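Beta-galactosidase (Bacillus circulans subsp. alkalophilus, PDB 3TTY) probably hydrolyses terminal beta-galactosyl residues of beta-galactosides, using a glycoside hydrolase TIM barrel whose pocket holds galactose in this crystal. Local coordinates at residues A[16-21]-A[63-68]; A[26-31]-A[360-365]; A[35-40]-A[345-350]. All blocks are in the same frame, centred on the assembly; numbering follows the deposited sequence.

Interaction 1. Residues A[16-21]-A[63-68]; sequences NPEQWD and DDIIER
Pro17 and Ile65 meet on the outer layer of the TIM barrel, where the loop following strand 10-14 packs on helix 60-71. The touching is done by one ring corner: Pro17 CG, carried forward by the C-gamma endo pucker, sits 3.6 Å from Ile65 CD1 and 3.9 Å from Ile65 CG2. Both branches of the isoleucine are therefore used. Its CG1 lies beside the backbone N (chi1 -75°), which sends the longer branch out from the helix to the proline and leaves CG2 along the flank of the same ring corner. A beta-branched residue suits this place because it gives the ring two methyl groups to rest on, and Met25 of helix 22-35 touches both partners. Glu18 only skirts the methyl, with OE2 4.4 Å from Ile65 CD1; the polar partner of its carboxylate is Ser46, whose OG bonds to Glu18 OE1. Proline also fits the backbone here, since residues 17-19 form a short 3-10 turn, which makes no use of an N-H on its first residue, and proline has none to leave unpaired. The turn is closed by Gln19 N on Asn16 O at 3.0 Å and by Trp20 N on Pro17 O at 2.7 Å.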
ATOM      1  N   ASN A  16     -29.805  19.001  12.573  1.00 15.76           N
ATOM      2  CA  ASN A  16     -28.784  19.683  13.364  1.00 16.60           C
ATOM      3  C   ASN A  16     -28.885  21.204  13.313  1.00 17.74           C
ATOM      4  O   ASN A  16     -27.970  21.884  12.856  1.00 17.44           O
ATOM      5  CB  ASN A  16     -27.408  19.230  12.894  1.00 17.43           C
ATOM      6  CG  ASN A  16     -27.234  17.733  13.018  1.00 15.88           C
ATOM      7  OD1 ASN A  16     -27.151  17.216  14.120  1.00 14.09           O
ATOM      8  ND2 ASN A  16     -27.204  17.031  11.892  1.00 12.89           N
ATOM      9  N   PRO A  17     -30.006  21.739  13.801  1.00 15.96           N
ATOM     10  CA  PRO A  17     -30.273  23.174  13.751  1.00 16.59           C
ATOM     11  C   PRO A  17     -29.267  23.959  14.577  1.00 18.29           C
ATOM     12  O   PRO A  17     -29.107  25.148  14.330  1.00 17.17           O
ATOM     13  CB  PRO A  17     -31.670  23.290  14.360  1.00 18.88           C
ATOM     14  CG  PRO A  17     -31.805  22.064  15.232  1.00 18.43           C
ATOM     15  CD  PRO A  17     -31.082  20.994  14.473  1.00 16.99           C
ATOM     16  N   GLU A  18     -28.599  23.318  15.537  1.00 14.73           N
ATOM     17  CA  GLU A  18     -27.599  24.035  16.330  1.00 17.91           C
ATOM     18  C   GLU A  18     -26.385  24.460  15.481  1.00 16.84           C
ATOM     19  O   GLU A  18     -25.535  25.221  15.943  1.00 18.81           O
ATOM     20  CB  GLU A  18     -27.173  23.240  17.582  1.00 20.22           C
ATOM     21  CG  GLU A  18     -26.447  21.900  17.304  1.00 17.01           C
ATOM     22  CD  GLU A  18     -27.413  20.730  17.181  1.00 21.46           C
ATOM     23  OE1 GLU A  18     -27.161  19.691  17.832  1.00 21.52           O
ATOM     24  OE2 GLU A  18     -28.424  20.844  16.441  1.00 18.17           O
ATOM     25  N   GLN A  19     -26.319  23.974  14.244  1.00 16.91           N
ATOM     26  CA  GLN A  19     -25.320  24.437  13.275  1.00 19.38           C
ATOM     27  C   GLN A  19     -25.823  25.695  12.571  1.00 21.01           C
ATOM     28  O   GLN A  19     -25.090  26.336  11.817  1.00 19.79           O
ATOM     29  CB  GLN A  19     -25.028  23.352  12.214  1.00 17.05           C
ATOM     30  CG  GLN A  19     -24.449  22.046  12.772  1.00 17.56           C
ATOM     31  CD  GLN A  19     -24.272  20.947  11.718  1.00 22.17           C
ATOM     32  OE1 GLN A  19     -24.552  21.146  10.524  1.00 20.14           O
ATOM     33  NE2 GLN A  19     -23.813  19.772  12.165  1.00 13.76           N
ATOM     34  N   TRP A  20     -27.083  26.034  12.799  1.00 17.66           N
ATOM     35  CA  TRP A  20     -27.725  27.105  12.036  1.00 20.21           C
ATOM     36  C   TRP A  20     -28.224  28.243  12.933  1.00 18.05           C
ATOM     37  O   TRP A  20     -27.487  28.722  13.773  1.00 20.32           O
ATOM     38  CB  TRP A  20     -28.850  26.528  11.180  1.00 15.65           C
ATOM     39  CG  TRP A  20     -28.315  25.621  10.152  1.00 18.58           C
ATOM     40  CD1 TRP A  20     -28.029  24.283  10.293  1.00 18.62           C
ATOM     41  CD2 TRP A  20     -27.942  25.973   8.818  1.00 18.13           C
ATOM     42  NE1 TRP A  20     -27.517  23.786   9.116  1.00 17.85           N
ATOM     43  CE2 TRP A  20     -27.445  24.804   8.197  1.00 18.31           C
ATOM     44  CE3 TRP A  20     -27.980  27.164   8.084  1.00 20.90           C
ATOM     45  CZ2 TRP A  20     -27.003  24.790   6.874  1.00 14.41           C
ATOM     46  CZ3 TRP A  20     -27.530  27.152   6.767  1.00 23.19           C
ATOM     47  CH2 TRP A  20     -27.049  25.969   6.176  1.00 17.05           C
ATOM     48  N   ASP A  21     -29.466  28.673  12.734  1.00 18.83           N
ATOM     49  CA  ASP A  21     -30.070  29.705  13.576  1.00 20.46           C
ATOM     50  C   ASP A  21     -31.585  29.601  13.491  1.00 23.73           C
ATOM     51  O   ASP A  21     -32.112  28.676  12.855  1.00 23.43           O
ATOM     52  CB  ASP A  21     -29.573  31.114  13.213  1.00 19.58           C
ATOM     53  CG  ASP A  21     -29.900  31.511  11.773  1.00 28.75           C
ATOM     54  OD1 ASP A  21     -29.372  32.545  11.294  1.00 37.29           O
ATOM     55  OD2 ASP A  21     -30.686  30.806  11.115  1.00 23.71           O
ATOM     56  N   ASP A  63     -33.875  22.860  24.566  1.00 18.29           N
ATOM     57  CA  ASP A  63     -35.284  23.123  24.893  1.00 23.38           C
ATOM     58  C   ASP A  63     -35.998  23.774  23.708  1.00 20.82           C
ATOM     59  O   ASP A  63     -37.089  23.365  23.331  1.00 23.96           O
ATOM     60  CB  ASP A  63     -35.417  24.057  26.105  1.00 20.28           C
ATOM     61  CG  ASP A  63     -34.959  23.422  27.399  1.00 20.00           C
ATOM     62  OD1 ASP A  63     -34.639  22.220  27.411  1.00 20.10           O
ATOM     63  OD2 ASP A  63     -34.923  24.143  28.419  1.00 24.35           O
ATOM     64  N   ASP A  64     -35.370  24.796  23.133  1.00 17.56           N
ATOM     65  CA  ASP A  64     -35.981  25.570  22.063  1.00 20.95           C
ATOM     66  C   ASP A  64     -36.180  24.770  20.802  1.00 27.49           C
ATOM     67  O   ASP A  64     -37.226  24.869  20.151  1.00 28.57           O
ATOM     68  CB  ASP A  64     -35.148  26.797  21.744  1.00 22.64           C
ATOM     69  CG  ASP A  64     -35.571  27.991  22.550  1.00 33.94           C
ATOM     70  OD1 ASP A  64     -36.144  27.794  23.656  1.00 34.92           O
ATOM     71  OD2 ASP A  64     -35.345  29.124  22.069  1.00 38.19           O
ATOM     72  N   ILE A  65     -35.169  23.983  20.452  1.00 24.66           N
ATOM     73  CA  ILE A  65     -35.268  23.108  19.304  1.00 24.65           C
ATOM     74  C   ILE A  65     -36.430  22.130  19.466  1.00 19.57           C
ATOM     75  O   ILE A  65     -37.229  21.941  18.550  1.00 20.93           O
ATOM     76  CB  ILE A  65     -33.949  22.364  19.082  1.00 20.80           C
ATOM     77  CG1 ILE A  65     -32.934  23.327  18.471  1.00 20.59           C
ATOM     78  CG2 ILE A  65     -34.158  21.159  18.181  1.00 17.21           C
ATOM     79  CD1 ILE A  65     -31.498  22.929  18.737  1.00 23.25           C
ATOM     80  N   ILE A  66     -36.522  21.516  20.634  1.00 20.39           N
ATOM     81  CA  ILE A  66     -37.555  20.521  20.891  1.00 23.36           C
ATOM     82  C   ILE A  66     -38.953  21.158  20.894  1.00 26.04           C
ATOM     83  O   ILE A  66     -39.907  20.600  20.345  1.00 20.37           O
ATOM     84  CB  ILE A  66     -37.290  19.781  22.216  1.00 23.93           C
ATOM     85  CG1 ILE A  66     -36.088  18.853  22.054  1.00 21.39           C
ATOM     86  CG2 ILE A  66     -38.499  18.975  22.628  1.00 24.27           C
ATOM     87  CD1 ILE A  66     -35.589  18.285  23.352  1.00 21.04           C
ATOM     88  N   GLU A  67     -39.056  22.338  21.497  1.00 26.77           N
ATOM     89  CA  GLU A  67     -40.317  23.060  21.541  1.00 26.84           C
ATOM     90  C   GLU A  67     -40.771  23.410  20.131  1.00 24.22           C
ATOM     91  O   GLU A  67     -41.910  23.151  19.760  1.00 27.53           O
ATOM     92  CB  GLU A  67     -40.187  24.312  22.417  1.00 30.90           C
ATOM     93  CG  GLU A  67     -41.499  25.035  22.703  1.00 47.71           C
ATOM     94  CD  GLU A  67     -42.561  24.125  23.308  1.00 61.06           C
ATOM     95  OE1 GLU A  67     -42.197  23.088  23.920  1.00 62.69           O
ATOM     96  OE2 GLU A  67     -43.763  24.448  23.163  1.00 60.23           O
ATOM     97  N   ARG A  68     -39.867  23.965  19.334  1.00 21.93           N
ATOM     98  CA  ARG A  68     -40.215  24.368  17.977  1.00 23.48           C
ATOM     99  C   ARG A  68     -40.769  23.221  17.138  1.00 24.94           C
ATOM    100  O   ARG A  68     -41.765  23.384  16.431  1.00 22.07           O
ATOM    101  CB  ARG A  68     -39.025  25.003  17.257  1.00 24.87           C
ATOM    102  CG  ARG A  68     -39.404  25.533  15.858  1.00 24.48           C
ATOM    103  CD  ARG A  68     -40.462  26.635  15.980  1.00 26.83           C
ATOM    104  NE  ARG A  68     -41.005  27.082  14.694  1.00 24.03           N
ATOM    105  CZ  ARG A  68     -42.038  26.517  14.071  1.00 24.01           C
ATOM    106  NH1 ARG A  68     -42.657  25.461  14.597  1.00 20.80           N
ATOM    107  NH2 ARG A  68     -42.455  27.011  12.915  1.00 21.97           N
TER

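Interaction 2. Residues A[26-31]-A[360-365]; sequences EEDMRM and AVIEHV
Ile362 presses its side chain against one flank of helix 22-35, and the apolar part of the contact rests on this residue and Met31. Ile362 CD1 lies 3.8 Å from Met31 CB, while the methionine chain runs out extended, so that Met31 SD stands 4.0 Å from Ile362 CG1. The bend at the end of the methionine (chi3 -87°) brings CE within 4.1 Å of Ile362 CG2, so a flexible thioether moulds itself round a rigid branched neighbour. Phe373 of helix 371-386 also touches Met31.

The charged groups lie around this patch. Asp28 OD1 comes 3.8 Å from Ile362 CD1, but its buried carboxylate is satisfied by Arg348, through a salt bridge, and by the hydroxyl of Tyr15. One helical turn holds a second pair: Arg30 grips Glu27 side-on, NH2 reaching the syn lone pair of OE2 at 2.7 Å and NE the same oxygen at 3.1 Å.

Backbone bonds hold the loop itself, Ile362 pairing with Leu347 and Arg349. A helix of the outer layer thus packs on the long loop after strand 339-344, at the seam where the first and last strands close a TIM barrel.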
ATOM      1  N   GLU A  26     -37.087  28.170  10.774  1.00 22.12           N
ATOM      2  CA  GLU A  26     -38.419  28.430  10.224  1.00 21.95           C
ATOM      3  C   GLU A  26     -38.564  27.848   8.814  1.00 22.53           C
ATOM      4  O   GLU A  26     -39.589  27.260   8.478  1.00 23.50           O
ATOM      5  CB  GLU A  26     -38.751  29.927  10.224  1.00 23.96           C
ATOM      6  CG  GLU A  26     -38.962  30.519  11.609  1.00 23.90           C
ATOM      7  CD  GLU A  26     -40.031  29.782  12.406  1.00 27.98           C
ATOM      8  OE1 GLU A  26     -39.734  29.341  13.541  1.00 25.13           O
ATOM      9  OE2 GLU A  26     -41.166  29.648  11.896  1.00 24.92           O
ATOM     10  N   GLU A  27     -37.532  28.001   7.992  1.00 23.73           N
ATOM     11  CA  GLU A  27     -37.536  27.378   6.675  1.00 20.71           C
ATOM     12  C   GLU A  27     -37.533  25.848   6.774  1.00 21.62           C
ATOM     13  O   GLU A  27     -38.190  25.180   5.982  1.00 23.53           O
ATOM     14  CB  GLU A  27     -36.362  27.871   5.829  1.00 21.50           C
ATOM     15  CG  GLU A  27     -36.601  29.221   5.185  1.00 24.79           C
ATOM     16  CD  GLU A  27     -37.904  29.253   4.401  1.00 26.40           C
ATOM     17  OE1 GLU A  27     -38.867  29.886   4.887  1.00 30.69           O
ATOM     18  OE2 GLU A  27     -37.969  28.641   3.311  1.00 21.55           O
ATOM     19  N   ASP A  28     -36.800  25.293   7.735  1.00 16.68           N
ATOM     20  CA  ASP A  28     -36.800  23.840   7.923  1.00 23.52           C
ATOM     21  C   ASP A  28     -38.216  23.327   8.171  1.00 19.67           C
ATOM     22  O   ASP A  28     -38.668  22.418   7.487  1.00 19.85           O
ATOM     23  CB  ASP A  28     -35.893  23.402   9.086  1.00 19.32           C
ATOM     24  CG  ASP A  28     -34.441  23.782   8.882  1.00 20.32           C
ATOM     25  OD1 ASP A  28     -33.992  23.900   7.722  1.00 18.61           O
ATOM     26  OD2 ASP A  28     -33.745  23.954   9.899  1.00 19.25           O
ATOM     27  N   MET A  29     -38.905  23.902   9.159  1.00 20.03           N
ATOM     28  CA  MET A  29     -40.263  23.468   9.497  1.00 17.92           C
ATOM     29  C   MET A  29     -41.157  23.535   8.268  1.00 20.75           C
ATOM     30  O   MET A  29     -41.917  22.602   7.993  1.00 18.62           O
ATOM     31  CB  MET A  29     -40.881  24.326  10.614  1.00 19.03           C
ATOM     32  CG  MET A  29     -40.169  24.278  11.965  1.00 19.64           C
ATOM     33  SD  MET A  29     -39.814  22.597  12.549  1.00 21.84           S
ATOM     34  CE  MET A  29     -38.072  22.491  12.137  1.00 17.76           C
ATOM     35  N   ARG A  30     -41.069  24.649   7.538  1.00 19.91           N
ATOM     36  CA  ARG A  30     -41.902  24.852   6.362  1.00 23.62           C
ATOM     37  C   ARG A  30     -41.642  23.746   5.337  1.00 21.42           C
ATOM     38  O   ARG A  30     -42.576  23.128   4.838  1.00 20.82           O
ATOM     39  CB  ARG A  30     -41.681  26.246   5.743  1.00 22.10           C
ATOM     40  CG  ARG A  30     -42.545  26.513   4.508  1.00 22.88           C
ATOM     41  CD  ARG A  30     -42.247  27.863   3.826  1.00 23.00           C
ATOM     42  NE  ARG A  30     -40.940  27.855   3.167  1.00 26.15           N
ATOM     43  CZ  ARG A  30     -40.704  27.292   1.985  1.00 21.52           C
ATOM     44  NH1 ARG A  30     -41.684  26.690   1.321  1.00 22.42           N
ATOM     45  NH2 ARG A  30     -39.485  27.323   1.471  1.00 18.10           N
ATOM     46  N   MET A  31     -40.371  23.495   5.041  1.00 19.62           N
ATOM     47  CA  MET A  31     -40.010  22.453   4.074  1.00 23.21           C
ATOM     48  C   MET A  31     -40.283  21.022   4.578  1.00 22.18           C
ATOM     49  O   MET A  31     -40.676  20.154   3.794  1.00 20.59           O
ATOM     50  CB  MET A  31     -38.568  22.635   3.570  1.00 22.12           C
ATOM     51  CG  MET A  31     -38.432  23.798   2.558  1.00 22.81           C
ATOM     52  SD  MET A  31     -36.789  24.204   1.902  1.00 19.94           S
ATOM     53  CE  MET A  31     -36.182  25.322   3.152  1.00 22.21           C
ATOM     54  N   ALA A 360     -28.579  15.829   1.485  1.00 20.69           N
ATOM     55  CA  ALA A 360     -29.592  16.104   2.498  1.00 19.44           C
ATOM     56  C   ALA A 360     -30.907  16.423   1.803  1.00 20.16           C
ATOM     57  O   ALA A 360     -30.939  16.655   0.597  1.00 19.29           O
ATOM     58  CB  ALA A 360     -29.167  17.258   3.386  1.00 15.50           C
ATOM     59  N   VAL A 361     -31.997  16.424   2.560  1.00 21.06           N
ATOM     60  CA  VAL A 361     -33.291  16.795   2.004  1.00 22.23           C
ATOM     61  C   VAL A 361     -33.281  18.259   1.557  1.00 22.68           C
ATOM     62  O   VAL A 361     -33.689  18.576   0.443  1.00 22.62           O
ATOM     63  CB  VAL A 361     -34.403  16.549   3.006  1.00 23.80           C
ATOM     64  CG1 VAL A 361     -35.720  17.108   2.483  1.00 22.10           C
ATOM     65  CG2 VAL A 361     -34.502  15.044   3.289  1.00 23.87           C
ATOM     66  N   ILE A 362     -32.790  19.141   2.424  1.00 20.41           N
ATOM     67  CA  ILE A 362     -32.573  20.542   2.074  1.00 19.70           C
ATOM     68  C   ILE A 362     -31.073  20.800   1.881  1.00 21.53           C
ATOM     69  O   ILE A 362     -30.257  20.524   2.773  1.00 16.49           O
ATOM     70  CB  ILE A 362     -33.078  21.477   3.175  1.00 17.43           C
ATOM     71  CG1 ILE A 362     -34.558  21.215   3.460  1.00 20.94           C
ATOM     72  CG2 ILE A 362     -32.820  22.936   2.793  1.00 19.19           C
ATOM     73  CD1 ILE A 362     -35.034  21.880   4.737  1.00 23.82           C
ATOM     74  N   GLU A 363     -30.706  21.345   0.726  1.00 21.08           N
ATOM     75  CA  GLU A 363     -29.294  21.398   0.371  1.00 19.99           C
ATOM     76  C   GLU A 363     -28.759  22.824   0.287  1.00 21.04           C
ATOM     77  O   GLU A 363     -29.366  23.731   0.858  1.00 19.41           O
ATOM     78  CB  GLU A 363     -29.016  20.496  -0.836  1.00 20.25           C
ATOM     79  CG  GLU A 363     -29.340  19.037  -0.454  1.00 19.19           C
ATOM     80  CD  GLU A 363     -29.052  18.001  -1.531  1.00 24.33           C
ATOM     81  OE1 GLU A 363     -28.137  17.170  -1.329  1.00 19.58           O
ATOM     82  OE2 GLU A 363     -29.777  17.972  -2.553  1.00 26.09           O
ATOM     83  N   HIS A 364     -27.601  23.025  -0.337  1.00 17.26           N
ATOM     84  CA  HIS A 364     -26.934  24.323  -0.223  1.00 17.18           C
ATOM     85  C   HIS A 364     -27.717  25.463  -0.877  1.00 19.69           C
ATOM     86  O   HIS A 364     -27.605  26.605  -0.447  1.00 19.01           O
ATOM     87  CB  HIS A 364     -25.481  24.267  -0.725  1.00 17.52           C
ATOM     88  CG  HIS A 364     -24.588  23.405   0.119  1.00 19.51           C
ATOM     89  ND1 HIS A 364     -23.601  22.604  -0.415  1.00 17.54           N
ATOM     90  CD2 HIS A 364     -24.549  23.205   1.458  1.00 17.41           C
ATOM     91  CE1 HIS A 364     -22.990  21.952   0.557  1.00 19.30           C
ATOM     92  NE2 HIS A 364     -23.544  22.301   1.705  1.00 20.45           N
ATOM     93  N   VAL A 365     -28.508  25.150  -1.901  1.00 21.18           N
ATOM     94  CA  VAL A 365     -29.396  26.140  -2.512  1.00 20.18           C
ATOM     95  C   VAL A 365     -30.404  26.676  -1.508  1.00 21.56           C
ATOM     96  O   VAL A 365     -30.881  27.789  -1.649  1.00 21.39           O
ATOM     97  CB  VAL A 365     -30.247  25.554  -3.647  1.00 18.36           C
ATOM     98  CG1 VAL A 365     -30.549  26.664  -4.667  1.00 22.72           C
ATOM     99  CG2 VAL A 365     -29.562  24.377  -4.277  1.00 35.57           C
TER

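Interaction 3. Residues A[35-40]-A[345-350]; sequences AGIDVA and FQLRRS. With GLA (alpha-D-galactopyranose), chain H.
The ring of Phe345 lies between the bound galactose and its own neighbour in the chain. GLA C4 stands 3.8 Å above one face, over the centre, with its C-H directed at the ring in a CH-pi contact; Gln346 CB covers the opposite face at 3.6 Å. The cis peptide between these two residues folds the glutamine back beneath the ring, and with CG anti to the backbone N (chi1 -175°) the phenyl group is swung out to the sugar. GLA O3 approaches Phe345 CE1 at 3.6 Å, and His358 meets the ring edge-to-face.

Further along, the same loop turns Leu347 toward residues 35-40. Its side chain and that of Ile37 run past each other in opposite directions: Leu347 CD1 lies 4.0 Å from Ile37 CG2 and Leu347 CD2 4.2 Å from Ile37 CD1. Gly36, with its positive phi in a Schellman motif, ends helix 22-35 just before the isoleucine. Branched aliphatic residues fit this buried join between the lead-in to strand 39-42 and the loop after the last strand.

A serine at Phe345 would probably leave the C4 side of galactose without its apolar platform and uncover Gln346 CB. Since Glu307, Glu355, Arg111 and Asn149 hydrogen-bond the sugar, the contact implies a division of labour: polar groups read the hydroxyls, while Phe345 receives the hydrocarbon face.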
ATOM      1  N   ALA A  35     -42.569  18.172   2.723  1.00 25.54           N
ATOM      2  CA  ALA A  35     -42.032  16.852   2.382  1.00 26.10           C
ATOM      3  C   ALA A  35     -42.655  15.705   3.185  1.00 26.06           C
ATOM      4  O   ALA A  35     -42.336  14.540   2.948  1.00 24.48           O
ATOM      5  CB  ALA A  35     -40.510  16.836   2.510  1.00 22.13           C
ATOM      6  N   GLY A  36     -43.549  16.037   4.119  1.00 25.56           N
ATOM      7  CA  GLY A  36     -44.178  15.034   4.961  1.00 22.38           C
ATOM      8  C   GLY A  36     -43.188  14.376   5.913  1.00 24.70           C
ATOM      9  O   GLY A  36     -43.322  13.198   6.250  1.00 21.41           O
ATOM     10  N   ILE A  37     -42.189  15.146   6.341  1.00 23.80           N
ATOM     11  CA  ILE A  37     -41.218  14.703   7.337  1.00 20.72           C
ATOM     12  C   ILE A  37     -41.782  14.905   8.737  1.00 21.30           C
ATOM     13  O   ILE A  37     -42.153  16.021   9.102  1.00 28.13           O
ATOM     14  CB  ILE A  37     -39.879  15.452   7.174  1.00 20.47           C
ATOM     15  CG1 ILE A  37     -39.073  14.799   6.045  1.00 18.61           C
ATOM     16  CG2 ILE A  37     -39.086  15.469   8.496  1.00 19.35           C
ATOM     17  CD1 ILE A  37     -38.010  15.689   5.441  1.00 19.06           C
ATOM     18  N   ASP A  38     -41.846  13.830   9.519  1.00 18.14           N
ATOM     19  CA  ASP A  38     -42.499  13.867  10.823  1.00 19.44           C
ATOM     20  C   ASP A  38     -41.639  13.337  11.989  1.00 24.07           C
ATOM     21  O   ASP A  38     -42.120  13.208  13.126  1.00 20.84           O
ATOM     22  CB  ASP A  38     -43.870  13.165  10.773  1.00 18.53           C
ATOM     23  CG  ASP A  38     -43.806  11.775  10.139  1.00 22.90           C
ATOM     24  OD1 ASP A  38     -42.695  11.212  10.010  1.00 22.01           O
ATOM     25  OD2 ASP A  38     -44.877  11.238   9.776  1.00 21.28           O
ATOM     26  N   VAL A  39     -40.374  13.031  11.711  1.00 22.70           N
ATOM     27  CA  VAL A  39     -39.448  12.652  12.777  1.00 18.99           C
ATOM     28  C   VAL A  39     -38.080  13.325  12.632  1.00 20.08           C
ATOM     29  O   VAL A  39     -37.537  13.435  11.542  1.00 19.11           O
ATOM     30  CB  VAL A  39     -39.302  11.120  12.895  1.00 20.17           C
ATOM     31  CG1 VAL A  39     -38.616  10.539  11.675  1.00 19.93           C
ATOM     32  CG2 VAL A  39     -38.559  10.757  14.170  1.00 18.96           C
ATOM     33  N   ALA A  40     -37.538  13.791  13.746  1.00 18.76           N
ATOM     34  CA  ALA A  40     -36.230  14.417  13.750  1.00 19.31           C
ATOM     35  C   ALA A  40     -35.346  13.702  14.761  1.00 20.36           C
ATOM     36  O   ALA A  40     -35.779  13.425  15.887  1.00 22.98           O
ATOM     37  CB  ALA A  40     -36.341  15.921  14.088  1.00 16.56           C
ATOM     38  N   PHE A 345     -29.755  10.475   6.829  1.00 19.08           N
ATOM     39  CA  PHE A 345     -28.782  11.512   7.139  1.00 16.61           C
ATOM     40  C   PHE A 345     -28.632  12.351   5.868  1.00 18.35           C
ATOM     41  O   PHE A 345     -28.392  11.788   4.800  1.00 18.39           O
ATOM     42  CB  PHE A 345     -27.418  10.943   7.544  1.00 17.26           C
ATOM     43  CG  PHE A 345     -26.440  12.002   7.987  1.00 18.08           C
ATOM     44  CD1 PHE A 345     -26.341  12.361   9.328  1.00 18.05           C
ATOM     45  CD2 PHE A 345     -25.649  12.667   7.064  1.00 19.13           C
ATOM     46  CE1 PHE A 345     -25.458  13.354   9.747  1.00 16.80           C
ATOM     47  CE2 PHE A 345     -24.759  13.664   7.470  1.00 16.50           C
ATOM     48  CZ  PHE A 345     -24.666  14.005   8.814  1.00 19.53           C
ATOM     49  N   GLN A 346     -28.820  13.671   5.938  1.00 17.89           N
ATOM     50  CA  GLN A 346     -29.440  14.371   7.055  1.00 18.15           C
ATOM     51  C   GLN A 346     -30.493  15.310   6.455  1.00 22.00           C
ATOM     52  O   GLN A 346     -30.641  15.377   5.236  1.00 20.58           O
ATOM     53  CB  GLN A 346     -28.408  15.158   7.868  1.00 18.91           C
ATOM     54  CG  GLN A 346     -27.527  16.111   7.048  1.00 15.16           C
ATOM     55  CD  GLN A 346     -26.591  16.947   7.927  1.00 18.25           C
ATOM     56  OE1 GLN A 346     -26.987  17.410   8.991  1.00 18.88           O
ATOM     57  NE2 GLN A 346     -25.342  17.136   7.478  1.00 17.05           N
ATOM     58  N   LEU A 347     -31.220  16.038   7.299  1.00 23.19           N
ATOM     59  CA  LEU A 347     -32.320  16.870   6.814  1.00 20.64           C
ATOM     60  C   LEU A 347     -31.867  18.179   6.126  1.00 21.35           C
ATOM     61  O   LEU A 347     -32.534  18.671   5.216  1.00 22.11           O
ATOM     62  CB  LEU A 347     -33.337  17.127   7.931  1.00 18.24           C
ATOM     63  CG  LEU A 347     -33.982  15.863   8.493  1.00 18.82           C
ATOM     64  CD1 LEU A 347     -35.203  16.186   9.334  1.00 17.85           C
ATOM     65  CD2 LEU A 347     -34.356  14.920   7.342  1.00 20.51           C
ATOM     66  N   ARG A 348     -30.734  18.731   6.545  1.00 19.35           N
ATOM     67  CA  ARG A 348     -30.173  19.906   5.869  1.00 20.57           C
ATOM     68  C   ARG A 348     -28.647  19.871   5.887  1.00 18.47           C
ATOM     69  O   ARG A 348     -28.043  19.664   6.934  1.00 17.59           O
ATOM     70  CB  ARG A 348     -30.693  21.211   6.481  1.00 13.96           C
ATOM     71  CG  ARG A 348     -29.685  22.345   6.449  1.00 18.07           C
ATOM     72  CD  ARG A 348     -30.187  23.674   5.869  1.00 19.79           C
ATOM     73  NE  ARG A 348     -31.570  24.068   6.176  1.00 20.39           N
ATOM     74  CZ  ARG A 348     -32.187  25.077   5.547  1.00 22.40           C
ATOM     75  NH1 ARG A 348     -31.542  25.771   4.617  1.00 14.45           N
ATOM     76  NH2 ARG A 348     -33.436  25.412   5.841  1.00 21.63           N
ATOM     77  N   ARG A 349     -28.036  20.074   4.723  1.00 16.91           N
ATOM     78  CA  ARG A 349     -26.592  19.926   4.553  1.00 16.62           C
ATOM     79  C   ARG A 349     -25.786  20.851   5.467  1.00 20.21           C
ATOM     80  O   ARG A 349     -26.188  21.982   5.771  1.00 15.64           O
ATOM     81  CB  ARG A 349     -26.189  20.107   3.076  1.00 16.20           C
ATOM     82  CG  ARG A 349     -26.439  18.866   2.232  1.00 20.70           C
ATOM     83  CD  ARG A 349     -26.443  19.067   0.710  1.00 22.94           C
ATOM     84  NE  ARG A 349     -25.118  19.075   0.131  1.00 21.37           N
ATOM     85  CZ  ARG A 349     -24.762  18.482  -1.013  1.00 21.12           C
ATOM     86  NH1 ARG A 349     -25.627  17.812  -1.761  1.00 18.17           N
ATOM     87  NH2 ARG A 349     -23.511  18.590  -1.423  1.00 20.35           N
ATOM     88  N   SER A 350     -24.664  20.323   5.940  1.00 20.80           N
ATOM     89  CA  SER A 350     -23.684  21.081   6.708  1.00 17.25           C
ATOM     90  C   SER A 350     -22.819  21.886   5.747  1.00 18.35           C
ATOM     91  O   SER A 350     -22.946  21.743   4.533  1.00 19.26           O
ATOM     92  CB  SER A 350     -22.797  20.114   7.475  1.00 17.21           C
ATOM     93  OG  SER A 350     -22.244  19.181   6.564  1.00 18.50           O
TER
HETATM   94  C1  GLA H 677     -23.011   7.400   9.454  1.00 24.02           C
HETATM   95  C2  GLA H 677     -23.168   8.357  10.661  1.00 19.21           C
HETATM   96  C3  GLA H 677     -23.805   9.705  10.281  1.00 19.40           C
HETATM   97  C4  GLA H 677     -23.077  10.232   9.053  1.00 19.50           C
HETATM   98  C5  GLA H 677     -23.101   9.169   7.950  1.00 21.87           C
HETATM   99  C6  GLA H 677     -22.430   9.752   6.700  1.00 18.83           C
HETATM  100  O1  GLA H 677     -24.235   6.843   8.940  1.00 25.40           O
HETATM  101  O2  GLA H 677     -23.951   7.748  11.675  1.00 19.74           O
HETATM  102  O3  GLA H 677     -23.680  10.675  11.336  1.00 16.09           O
HETATM  103  O4  GLA H 677     -21.733  10.469   9.454  1.00 18.67           O
HETATM  104  O5  GLA H 677     -22.339   8.034   8.375  1.00 21.74           O
HETATM  105  O6  GLA H 677     -22.766   8.967   5.549  1.00 19.98           O

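Overall arrangement
From the N terminus, the chain leaves strand 10-14 through residues 16-21, which interaction 1 joins to helix 60-71, closing a short loop. Helix 22-35 and the start of strand 39-42 lie inside that loop, yet both reach far ahead in sequence: interaction 2 takes 26-31 to 360-365, and interaction 3, nested within it, takes 35-40 to 345-350. Interaction 1 crosses both. The three meet through charge and amide groups: Arg68 bridges to Glu26, Glu363 to Arg349, and Asn16 probably bonds to Gln346. Interactions 2 and 3 tie the first part of the TIM barrel to the loop after its last strand, beside the galactose pocket and the second subunit, while interaction 1 holds that first part together.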